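Local coordinates for protein suppressor of fused homolog (Drosophila melanogaster, PDB 6LPH) that probably binds a DNA-binding transcription factor and helps sequester it, this chain being the N-terminal part of the longer protein, at residues Gly140-Cys143 / Gly147-Leu150; Gly182-Pro187 / Val191-Ile196; Ala109-Glu114 / Asn233-Met238; Met223-Asp228 / Phe241-Glu246. One frame throughout, in Å; residues are numbered along the deposited sequence.

Contact 1. Residues Gly140-Cys143 / Gly147-Leu150; sequences GRYC and GNGL
The C-terminal end of helix 131-146, closed by a glycine, makes this contact: C143 in the last turn meets G147, N148 and L150 of the chain as it leaves the helix. The N-H of G147 still reaches back four residues to a helix carbonyl, with G147 N 2.8 Å from C143 O, but the N-H...O angle of 136° is bent, as may be expected where the helix gives out. G147 has a positive phi (81°), at which a side chain would be pressed against the carbonyl oxygen of T146, so glycine suits this position well. Beyond it the chain runs past C143. The small side chain of C143 fits here because backbone as well as side chain crosses close to it: C143 CB lies 3.6 Å from N148 O. With SG anti to its own carbonyl carbon (chi1 -68°), the sulfur is placed beside L150, an apolar partner for a thiol in a buried place. C143 and L150 also share F102 of strand 97-109, by which the helix end and the departing chain are packed together against the sheet. Y142 is on the outer side, where its OH comes no closer than 4.4 Å to N148 ND2, too far for a hydrogen bond. At the inner side the sulfur sits by the fork of the leucine, C143 SG being 3.9 Å from L150 CG and 4.0 Å from L150 CD1.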
loop_
_atom_site.group_PDB
_atom_site.type_symbol
_atom_site.label_atom_id
_atom_site.label_comp_id
_atom_site.label_asym_id
_atom_site.label_seq_id
_atom_site.Cartn_x
_atom_site.Cartn_y
_atom_site.Cartn_z
ATOM N N GLY A 140 -7.596 1.653 5.434
ATOM C CA GLY A 140 -7.575 1.425 6.874
ATOM C C GLY A 140 -8.889 1.758 7.573
ATOM O O GLY A 140 -9.381 0.955 8.369
ATOM N N ARG A 141 -9.474 2.920 7.274
ATOM C CA ARG A 141 -10.764 3.308 7.887
ATOM C C ARG A 141 -11.867 2.351 7.486
ATOM O O ARG A 141 -12.689 1.967 8.306
ATOM C CB ARG A 141 -11.194 4.736 7.502
ATOM C CG ARG A 141 -10.714 5.819 8.451
ATOM C CD ARG A 141 -11.271 7.196 8.075
ATOM N NE ARG A 141 -10.786 7.619 6.755
ATOM C CZ ARG A 141 -9.635 8.253 6.542
ATOM N NH1 ARG A 141 -8.859 8.569 7.565
ATOM N NH2 ARG A 141 -9.253 8.574 5.312
ATOM N N TYR A 142 -11.861 1.956 6.218
ATOM C CA TYR A 142 -12.862 1.061 5.683
ATOM C C TYR A 142 -12.817 -0.263 6.494
ATOM O O TYR A 142 -13.850 -0.737 6.995
ATOM C CB TYR A 142 -12.577 0.846 4.184
ATOM C CG TYR A 142 -13.381 -0.258 3.552
ATOM C CD1 TYR A 142 -14.781 -0.225 3.575
ATOM C CD2 TYR A 142 -12.757 -1.333 2.930
ATOM C CE1 TYR A 142 -15.529 -1.229 2.982
ATOM C CE2 TYR A 142 -13.505 -2.351 2.327
ATOM C CZ TYR A 142 -14.883 -2.287 2.368
ATOM O OH TYR A 142 -15.639 -3.276 1.791
ATOM N N CYS A 143 -11.615 -0.808 6.675
ATOM C CA CYS A 143 -11.450 -2.041 7.461
ATOM C C CYS A 143 -11.895 -1.895 8.929
ATOM O O CYS A 143 -12.590 -2.780 9.457
ATOM C CB CYS A 143 -10.002 -2.551 7.383
ATOM S SG CYS A 143 -9.590 -3.121 5.726
ATOM N N GLY A 147 -15.097 -3.838 10.037
ATOM C CA GLY A 147 -14.616 -4.990 10.799
ATOM C C GLY A 147 -14.116 -6.156 9.955
ATOM O O GLY A 147 -13.631 -7.137 10.509
ATOM N N ASN A 148 -14.240 -6.078 8.627
ATOM C CA ASN A 148 -13.650 -7.100 7.744
ATOM C C ASN A 148 -12.153 -6.825 7.535
ATOM O O ASN A 148 -11.773 -5.719 7.152
ATOM C CB ASN A 148 -14.310 -7.198 6.334
ATOM C CG ASN A 148 -15.770 -6.735 6.274
ATOM O OD1 ASN A 148 -16.606 -7.081 7.116
ATOM N ND2 ASN A 148 -16.090 -5.980 5.218
ATOM N N GLY A 149 -11.313 -7.826 7.791
ATOM C CA GLY A 149 -9.903 -7.784 7.417
ATOM C C GLY A 149 -9.795 -8.088 5.919
ATOM O O GLY A 149 -10.801 -8.324 5.247
ATOM N N LEU A 150 -8.585 -8.073 5.382
ATOM C CA LEU A 150 -8.398 -8.362 3.965
ATOM C C LEU A 150 -7.627 -9.646 3.850
ATOM O O LEU A 150 -6.766 -9.895 4.686
ATOM C CB LEU A 150 -7.625 -7.231 3.296
ATOM C CG LEU A 150 -8.364 -5.878 3.253
ATOM C CD1 LEU A 150 -7.429 -4.770 2.773
ATOM C CD2 LEU A 150 -9.582 -5.972 2.341
#

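Contact 2. Residues Gly182-Pro187 / Val191-Ile196; sequences GCIDTP and VDFCQI
The ring of F193 meets the opposing strand at its edge, where G182 O and I184 CD1 both lie in its plane; one face is taken by V191 CG1 from its own strand, 4.0 Å above the plane and offset toward the rim. F193 CD1 is 3.3 Å from G182 O, and farther round the rim F193 CE1 is 3.9 Å from I184 CD1. I184 has a chi1 of 68°, which turns the long branch, CG1 and CD1, toward the ring. Strands 172-186 and 189-199 form an antiparallel beta hairpin here. I184 and V191 are its hydrogen-bonded pair, with I184 N 2.9 Å from V191 O and V191 N 2.8 Å from I184 O. The next bond, F193 N to G182 O at 3.0 Å, ends on a glycine whose positive phi suits that residue type. Were F193 cut back to an alanine, I184 CD1 would probably lose its aromatic neighbour and a gap would open beside V191 CG1. C183 and D192, the non-hydrogen-bonded pair, turn to the face opposite I184 and V191, near F152. Toward the turn, T186 CG2 meets V191 CG2 at 3.8 Å, while T186 OG1 is hydrogen-bonded to G189 O.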
loop_
_atom_site.group_PDB
_atom_site.type_symbol
_atom_site.label_atom_id
_atom_site.label_comp_id
_atom_site.label_asym_id
_atom_site.label_seq_id
_atom_site.Cartn_x
_atom_site.Cartn_y
_atom_site.Cartn_z
ATOM N N GLY A 182 5.892 -10.874 2.675
ATOM C CA GLY A 182 5.201 -12.105 3.057
ATOM C C GLY A 182 4.380 -11.961 4.337
ATOM O O GLY A 182 3.626 -11.011 4.512
ATOM N N CYS A 183 4.533 -12.913 5.249
ATOM C CA CYS A 183 3.745 -12.903 6.472
ATOM C C CYS A 183 4.731 -13.201 7.595
ATOM O O CYS A 183 5.624 -14.010 7.411
ATOM C CB CYS A 183 2.643 -13.976 6.400
ATOM S SG CYS A 183 1.553 -13.862 4.935
ATOM N N ILE A 184 4.599 -12.525 8.732
ATOM C CA ILE A 184 5.544 -12.718 9.831
ATOM C C ILE A 184 4.825 -12.928 11.164
ATOM O O ILE A 184 3.640 -12.558 11.323
ATOM C CB ILE A 184 6.508 -11.526 10.000
ATOM C CG1 ILE A 184 5.749 -10.269 10.497
ATOM C CG2 ILE A 184 7.262 -11.216 8.693
ATOM C CD1 ILE A 184 6.654 -9.069 10.749
ATOM N N ASP A 185 5.555 -13.497 12.121
ATOM C CA ASP A 185 5.073 -13.618 13.481
ATOM C C ASP A 185 5.713 -12.454 14.217
ATOM O O ASP A 185 6.811 -12.012 13.848
ATOM C CB ASP A 185 5.551 -14.935 14.102
ATOM C CG ASP A 185 4.869 -15.244 15.429
ATOM O OD1 ASP A 185 3.797 -14.663 15.698
ATOM O OD2 ASP A 185 5.388 -16.084 16.207
ATOM N N THR A 186 5.027 -11.932 15.231
ATOM C CA THR A 186 5.584 -10.849 16.041
ATOM C C THR A 186 5.230 -11.106 17.480
ATOM O O THR A 186 4.393 -11.965 17.747
ATOM C CB THR A 186 5.027 -9.447 15.635
ATOM O OG1 THR A 186 3.734 -9.230 16.222
ATOM C CG2 THR A 186 4.946 -9.274 14.099
ATOM N N PRO A 187 5.883 -10.385 18.423
ATOM C CA PRO A 187 5.483 -10.528 19.819
ATOM C C PRO A 187 3.987 -10.327 20.035
ATOM O O PRO A 187 3.426 -10.966 20.933
ATOM C CB PRO A 187 6.280 -9.435 20.522
ATOM C CG PRO A 187 7.518 -9.297 19.694
ATOM C CD PRO A 187 7.128 -9.610 18.285
ATOM N N VAL A 191 1.231 -11.083 11.461
ATOM C CA VAL A 191 0.978 -9.921 10.573
ATOM C C VAL A 191 1.218 -10.407 9.149
ATOM O O VAL A 191 2.349 -10.753 8.806
ATOM C CB VAL A 191 1.929 -8.768 10.893
ATOM C CG1 VAL A 191 1.764 -7.579 9.886
ATOM C CG2 VAL A 191 1.692 -8.271 12.318
ATOM N N ASP A 192 0.153 -10.457 8.338
ATOM C CA ASP A 192 0.272 -10.697 6.884
ATOM C C ASP A 192 0.518 -9.335 6.235
ATOM O O ASP A 192 -0.118 -8.370 6.623
ATOM C CB ASP A 192 -1.083 -11.170 6.319
ATOM C CG ASP A 192 -1.384 -12.625 6.612
ATOM O OD1 ASP A 192 -0.533 -13.304 7.215
ATOM O OD2 ASP A 192 -2.481 -13.108 6.218
ATOM N N PHE A 193 1.372 -9.243 5.222
ATOM C CA PHE A 193 1.474 -7.983 4.459
ATOM C C PHE A 193 0.588 -8.069 3.223
ATOM O O PHE A 193 0.877 -8.826 2.286
ATOM C CB PHE A 193 2.939 -7.632 4.167
ATOM C CG PHE A 193 3.706 -7.271 5.423
ATOM C CD1 PHE A 193 4.365 -8.263 6.189
ATOM C CD2 PHE A 193 3.702 -5.974 5.886
ATOM C CE1 PHE A 193 5.028 -7.932 7.379
ATOM C CE2 PHE A 193 4.349 -5.640 7.079
ATOM C CZ PHE A 193 5.015 -6.608 7.824
ATOM N N CYS A 194 -0.536 -7.329 3.255
ATOM C CA CYS A 194 -1.528 -7.382 2.191
ATOM C C CYS A 194 -1.241 -6.267 1.199
ATOM O O CYS A 194 -1.460 -5.075 1.487
ATOM C CB CYS A 194 -2.943 -7.235 2.763
ATOM S SG CYS A 194 -3.407 -8.731 3.656
ATOM N N GLN A 195 -0.751 -6.655 0.024
ATOM C CA GLN A 195 -0.401 -5.662 -0.981
ATOM C C GLN A 195 -1.607 -5.328 -1.838
ATOM O O GLN A 195 -2.216 -6.193 -2.496
ATOM C CB GLN A 195 0.749 -6.136 -1.864
ATOM C CG GLN A 195 1.221 -5.077 -2.862
ATOM C CD GLN A 195 2.375 -5.569 -3.692
ATOM O OE1 GLN A 195 3.424 -5.961 -3.158
ATOM N NE2 GLN A 195 2.193 -5.576 -5.003
ATOM N N ILE A 196 -1.929 -4.046 -1.836
ATOM C CA ILE A 196 -3.019 -3.525 -2.627
ATOM C C ILE A 196 -2.524 -3.367 -4.070
ATOM O O ILE A 196 -1.379 -2.944 -4.297
ATOM C CB ILE A 196 -3.526 -2.229 -1.944
ATOM C CG1 ILE A 196 -4.667 -2.551 -0.974
ATOM C CG2 ILE A 196 -4.161 -1.255 -2.895
ATOM C CD1 ILE A 196 -4.553 -3.834 -0.226
#

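Contact 3. Residues Ala109-Glu114 / Asn233-Met238; sequences AKTEIE and NMDRQM
T111 faces D235 with its methyl and its own helix with its hydroxyl. From CB the side chain forks. CG2 approaches the carboxylate obliquely, T111 CG2 lying 4.0 Å from D235 OD2, a loose van der Waals touch. OG1, set between the backbone N and the carbonyl carbon (chi1 57°), turns instead to the first turn of helix 112-120, where it accepts from the backbone of E114, T111 OG1 to E114 N being 3.2 Å. E114 returns the bond: its OE1, through the lone pair away from the other oxygen, takes the N-H of T111 at 2.8 Å between T111 N and E114 OE1. With a valine in place of T111 the hydroxyl is gone, and the N-H of E114 would probably be left without its capping acceptor. D235 OD2 also lies 5.1 Å from E112 OE2, a like charge that would probably be eased by solvent at this exposed site.

Closer to the sheet, A109 CB rests on N233, 3.9 Å from N233 CB, where a small residue suits the near approach of the backbones. A water bridges the two segments beside it, giving a hydrogen to A109 O at 2.9 Å and accepting from M234 N at 3.0 Å. N233 leads a type I beta turn to R236, and N233 OD1 receives D235 N from above its carbonyl plane, 3.0 Å away. An Asx turn thus faces a helix start whose T111 and E114 form a classic capping box.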
loop_
_atom_site.group_PDB
_atom_site.type_symbol
_atom_site.label_atom_id
_atom_site.label_comp_id
_atom_site.label_asym_id
_atom_site.label_seq_id
_atom_site.Cartn_x
_atom_site.Cartn_y
_atom_site.Cartn_z
ATOM N N ALA A 109 4.511 2.422 -9.580
ATOM C CA ALA A 109 5.482 2.598 -10.663
ATOM C C ALA A 109 5.885 4.063 -10.778
ATOM O O ALA A 109 5.050 4.966 -10.662
ATOM C CB ALA A 109 4.917 2.085 -11.997
ATOM N N LYS A 110 7.184 4.293 -10.953
ATOM C CA LYS A 110 7.680 5.632 -11.171
ATOM C C LYS A 110 7.208 6.034 -12.537
ATOM O O LYS A 110 7.177 5.214 -13.456
ATOM C CB LYS A 110 9.216 5.691 -11.084
ATOM C CG LYS A 110 9.742 5.320 -9.695
ATOM C CD LYS A 110 11.177 5.756 -9.518
ATOM C CE LYS A 110 11.734 5.156 -8.237
ATOM N NZ LYS A 110 13.191 5.431 -8.086
ATOM N N THR A 111 6.828 7.293 -12.667
ATOM C CA THR A 111 6.358 7.826 -13.935
ATOM C C THR A 111 7.548 8.086 -14.876
ATOM O O THR A 111 8.702 8.060 -14.439
ATOM C CB THR A 111 5.609 9.140 -13.692
ATOM O OG1 THR A 111 6.484 10.056 -13.019
ATOM C CG2 THR A 111 4.364 8.903 -12.839
ATOM N N GLU A 112 7.275 8.333 -16.159
ATOM C CA GLU A 112 8.345 8.688 -17.102
ATOM C C GLU A 112 9.077 9.949 -16.651
ATOM O O GLU A 112 10.312 10.014 -16.707
ATOM C CB GLU A 112 7.824 8.839 -18.540
ATOM C CG GLU A 112 7.866 7.543 -19.345
ATOM C CD GLU A 112 6.840 6.514 -18.881
ATOM O OE1 GLU A 112 7.244 5.423 -18.401
ATOM O OE2 GLU A 112 5.624 6.801 -18.987
ATOM N N ILE A 113 8.312 10.934 -16.184
ATOM C CA ILE A 113 8.877 12.173 -15.639
ATOM C C ILE A 113 9.864 11.893 -14.484
ATOM O O ILE A 113 11.011 12.366 -14.510
ATOM C CB ILE A 113 7.761 13.215 -15.310
ATOM C CG1 ILE A 113 7.894 13.821 -13.908
ATOM C CG2 ILE A 113 6.377 12.580 -15.416
ATOM C CD1 ILE A 113 9.106 14.696 -13.688
ATOM N N GLU A 114 9.421 11.108 -13.499
ATOM C CA GLU A 114 10.252 10.697 -12.369
ATOM C C GLU A 114 11.514 9.948 -12.797
ATOM O O GLU A 114 12.571 10.112 -12.188
ATOM C CB GLU A 114 9.453 9.790 -11.422
ATOM C CG GLU A 114 8.448 10.503 -10.520
ATOM C CD GLU A 114 7.622 9.538 -9.660
ATOM O OE1 GLU A 114 7.189 8.477 -10.163
ATOM O OE2 GLU A 114 7.386 9.847 -8.469
ATOM N N ASN A 233 0.758 0.716 -11.996
ATOM C CA ASN A 233 1.124 1.838 -12.856
ATOM C C ASN A 233 -0.144 2.664 -13.146
ATOM O O ASN A 233 -1.020 2.210 -13.872
ATOM C CB ASN A 233 1.764 1.338 -14.174
ATOM C CG ASN A 233 1.871 2.435 -15.221
ATOM O OD1 ASN A 233 1.871 3.625 -14.902
ATOM N ND2 ASN A 233 1.931 2.031 -16.503
ATOM N N MET A 234 -0.258 3.844 -12.546
ATOM C CA MET A 234 -1.503 4.652 -12.659
ATOM C C MET A 234 -1.797 5.117 -14.087
ATOM O O MET A 234 -2.928 5.502 -14.392
ATOM C CB MET A 234 -1.490 5.841 -11.687
ATOM C CG MET A 234 -1.349 5.412 -10.211
ATOM S SD MET A 234 -2.722 4.358 -9.618
ATOM C CE MET A 234 -4.064 5.542 -9.743
ATOM N N ASP A 235 -0.784 5.056 -14.948
ATOM C CA ASP A 235 -0.917 5.476 -16.342
ATOM C C ASP A 235 -1.194 4.292 -17.266
ATOM O O ASP A 235 -1.175 4.451 -18.492
ATOM C CB ASP A 235 0.380 6.175 -16.814
ATOM C CG ASP A 235 0.691 7.423 -16.022
ATOM O OD1 ASP A 235 -0.240 8.228 -15.784
ATOM O OD2 ASP A 235 1.870 7.613 -15.646
ATOM N N ARG A 236 -1.428 3.110 -16.697
ATOM C CA ARG A 236 -1.713 1.933 -17.536
ATOM C C ARG A 236 -2.926 2.172 -18.431
ATOM O O ARG A 236 -3.963 2.646 -17.970
ATOM C CB ARG A 236 -1.959 0.668 -16.706
ATOM C CG ARG A 236 -1.467 -0.524 -17.466
ATOM C CD ARG A 236 -1.904 -1.910 -17.051
ATOM N NE ARG A 236 -2.419 -2.156 -15.701
ATOM C CZ ARG A 236 -3.457 -2.982 -15.499
ATOM N NH1 ARG A 236 -3.920 -3.259 -14.282
ATOM N NH2 ARG A 236 -4.062 -3.537 -16.554
ATOM N N GLN A 237 -2.813 1.777 -19.686
ATOM C CA GLN A 237 -3.823 2.172 -20.679
ATOM C C GLN A 237 -4.795 1.068 -21.032
ATOM O O GLN A 237 -5.913 1.350 -21.438
ATOM C CB GLN A 237 -3.169 2.734 -21.948
ATOM C CG GLN A 237 -2.632 4.169 -21.825
ATOM C CD GLN A 237 -3.618 5.137 -21.185
ATOM O OE1 GLN A 237 -3.309 5.779 -20.186
ATOM N NE2 GLN A 237 -4.823 5.225 -21.740
ATOM N N MET A 238 -4.377 -0.183 -20.850
ATOM C CA MET A 238 -5.164 -1.336 -21.298
ATOM C C MET A 238 -5.186 -2.387 -20.205
ATOM O O MET A 238 -4.192 -2.539 -19.495
ATOM C CB MET A 238 -4.573 -1.927 -22.587
ATOM C CG MET A 238 -4.936 -1.132 -23.847
ATOM S SD MET A 238 -4.115 -1.671 -25.362
ATOM C CE MET A 238 -4.959 -3.211 -25.706
HETATM O O HOH W 1 2.356 5.153 -11.690
#

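Contact 4. Residues Met223-Asp228 / Phe241-Glu246; sequences MQTGGD and FELFPE
A van der Waals contact, with no hydrogen bond across it, brings Q224 and T225, in the loop after helix 201-219, against L243 and F244 at the end of the short helix 240-243. Its tightest point is between methyls, T225 CG2 lying 3.6 Å from L243 CD1, where the threonine and leucine side chains lie alongside each other, running opposite ways. Threonine suits this buried place because it serves two environments. A chi1 of 54° points OG1 back toward the end of helix 201-219, where it is hydrogen-bonded to L219 O and D222 O, and gives CG2 to the leucine. The other leucine methyl is met by the glutamine amide, Q224 OE1 being 4.1 Å from L243 CD2. Q224 reaches that far because its chain is extended beyond CG. The nitrogen of the same amide comes obliquely to the ring of F244, with Q224 NE2 4.4 Å from F244 CZ, a distant approach. Behind T225 the loop turns sharply, G226 N donating a hydrogen bond to M223 O at 3.1 Å. At the phi of G226 (132°) a CB would collide with T225 O, which explains the glycine. Since methyl meets methyl and amide lies beside hydrocarbon, the fit rests on the shape of the touching groups rather than on directional bonds, with T225 the buried member, its hydroxyl satisfied nearby in the chain, and Q224 at the exposed side.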
loop_
_atom_site.group_PDB
_atom_site.type_symbol
_atom_site.label_atom_id
_atom_site.label_comp_id
_atom_site.label_asym_id
_atom_site.label_seq_id
_atom_site.Cartn_x
_atom_site.Cartn_y
_atom_site.Cartn_z
ATOM N N MET A 223 5.319 -7.560 -17.662
ATOM C CA MET A 223 5.685 -6.263 -17.103
ATOM C C MET A 223 4.620 -5.181 -17.304
ATOM O O MET A 223 4.374 -4.375 -16.413
ATOM C CB MET A 223 6.980 -5.775 -17.731
ATOM C CG MET A 223 8.105 -5.828 -16.766
ATOM S SD MET A 223 8.079 -4.441 -15.615
ATOM C CE MET A 223 9.867 -4.417 -15.529
ATOM N N GLN A 224 3.991 -5.175 -18.473
ATOM C CA GLN A 224 2.974 -4.156 -18.800
ATOM C C GLN A 224 1.813 -4.146 -17.792
ATOM O O GLN A 224 1.200 -3.108 -17.566
ATOM C CB GLN A 224 2.427 -4.374 -20.214
ATOM C CG GLN A 224 3.491 -4.292 -21.302
ATOM C CD GLN A 224 2.949 -4.619 -22.691
ATOM O OE1 GLN A 224 2.279 -3.789 -23.333
ATOM N NE2 GLN A 224 3.255 -5.825 -23.173
ATOM N N THR A 225 1.527 -5.290 -17.172
ATOM C CA THR A 225 0.414 -5.365 -16.216
ATOM C C THR A 225 0.846 -5.463 -14.727
ATOM O O THR A 225 0.004 -5.679 -13.842
ATOM C CB THR A 225 -0.559 -6.512 -16.581
ATOM O OG1 THR A 225 0.185 -7.736 -16.708
ATOM C CG2 THR A 225 -1.268 -6.212 -17.910
ATOM N N GLY A 226 2.142 -5.267 -14.460
ATOM C CA GLY A 226 2.639 -5.186 -13.098
ATOM C C GLY A 226 3.874 -6.035 -12.798
ATOM O O GLY A 226 4.535 -5.828 -11.776
ATOM N N GLY A 227 4.193 -6.960 -13.702
ATOM C CA GLY A 227 5.276 -7.929 -13.504
ATOM C C GLY A 227 5.079 -8.832 -12.288
ATOM O O GLY A 227 3.998 -8.839 -11.650
ATOM N N ASP A 228 6.130 -9.582 -11.952
ATOM C CA ASP A 228 6.079 -10.557 -10.851
ATOM C C ASP A 228 5.541 -9.994 -9.541
ATOM O O ASP A 228 4.821 -10.687 -8.802
ATOM C CB ASP A 228 7.500 -11.000 -10.552
ATOM C CG ASP A 228 7.674 -12.456 -10.615
ATOM O OD1 ASP A 228 6.885 -13.169 -9.938
ATOM O OD2 ASP A 228 8.621 -12.895 -11.342
ATOM N N PHE A 241 -7.077 -8.231 -20.027
ATOM C CA PHE A 241 -7.950 -8.893 -20.977
ATOM C C PHE A 241 -7.879 -8.236 -22.365
ATOM O O PHE A 241 -8.100 -8.908 -23.377
ATOM C CB PHE A 241 -9.399 -8.903 -20.444
ATOM C CG PHE A 241 -9.543 -9.583 -19.111
ATOM C CD1 PHE A 241 -9.891 -8.851 -17.971
ATOM C CD2 PHE A 241 -9.283 -10.944 -18.984
ATOM C CE1 PHE A 241 -9.993 -9.473 -16.737
ATOM C CE2 PHE A 241 -9.386 -11.572 -17.752
ATOM C CZ PHE A 241 -9.741 -10.838 -16.623
ATOM N N GLU A 242 -7.610 -6.931 -22.410
ATOM C CA GLU A 242 -7.356 -6.228 -23.687
ATOM C C GLU A 242 -5.987 -6.615 -24.239
ATOM O O GLU A 242 -5.850 -6.847 -25.438
ATOM C CB GLU A 242 -7.392 -4.701 -23.533
ATOM C CG GLU A 242 -8.751 -4.098 -23.273
ATOM C CD GLU A 242 -8.662 -2.616 -22.962
ATOM O OE1 GLU A 242 -8.448 -2.253 -21.784
ATOM O OE2 GLU A 242 -8.812 -1.808 -23.901
ATOM N N LEU A 243 -4.973 -6.683 -23.380
ATOM C CA LEU A 243 -3.604 -6.965 -23.855
ATOM C C LEU A 243 -3.414 -8.421 -24.269
ATOM O O LEU A 243 -2.700 -8.715 -25.244
ATOM C CB LEU A 243 -2.546 -6.569 -22.806
ATOM C CG LEU A 243 -2.387 -5.057 -22.545
ATOM C CD1 LEU A 243 -1.657 -4.774 -21.234
ATOM C CD2 LEU A 243 -1.731 -4.314 -23.705
ATOM N N PHE A 244 -4.045 -9.315 -23.514
ATOM C CA PHE A 244 -3.923 -10.747 -23.708
ATOM C C PHE A 244 -5.299 -11.416 -23.732
ATOM O O PHE A 244 -5.701 -12.072 -22.759
ATOM C CB PHE A 244 -3.020 -11.347 -22.619
ATOM C CG PHE A 244 -1.695 -10.653 -22.496
ATOM C CD1 PHE A 244 -0.697 -10.851 -23.452
ATOM C CD2 PHE A 244 -1.445 -9.782 -21.437
ATOM C CE1 PHE A 244 0.530 -10.194 -23.349
ATOM C CE2 PHE A 244 -0.218 -9.130 -21.327
ATOM C CZ PHE A 244 0.771 -9.332 -22.286
ATOM N N PRO A 245 -6.016 -11.289 -24.865
ATOM C CA PRO A 245 -7.425 -11.700 -24.918
ATOM C C PRO A 245 -7.625 -13.196 -24.641
ATOM O O PRO A 245 -8.710 -13.619 -24.251
ATOM C CB PRO A 245 -7.839 -11.329 -26.336
ATOM C CG PRO A 245 -6.928 -10.204 -26.714
ATOM C CD PRO A 245 -5.608 -10.585 -26.102
ATOM N N GLU A 246 -6.574 -13.983 -24.809
ATOM C CA GLU A 246 -6.579 -15.384 -24.383
ATOM C C GLU A 246 -7.057 -15.649 -22.934
ATOM O O GLU A 246 -7.656 -16.700 -22.628
ATOM C CB GLU A 246 -5.185 -15.990 -24.575
ATOM C CG GLU A 246 -4.016 -15.101 -24.167
ATOM C CD GLU A 246 -3.328 -14.443 -25.353
ATOM O OE1 GLU A 246 -3.696 -13.298 -25.696
ATOM O OE2 GLU A 246 -2.420 -15.075 -25.950
#

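The four contacts form two groups. Contacts 1 and 2 have centres 15 Å apart and touch, L150 O lying 3.7 Å from C194 SG; both adjoin strand 97-109, contact 1 through the end of helix 131-146 and contact 2 through strand 189-199. Contacts 3 and 4, also 15 Å apart, touch where R236 CD is 3.4 Å from Q224 O. The groups are 27 to 29 Å apart, centre to centre. Along the chain contact 1 precedes contact 2, both nested in the long loop closed by contact 3, whose segments alternate with those of contact 4. Contact 3 thus brings the chain after helix 201-219 back to the end of strand 97-109.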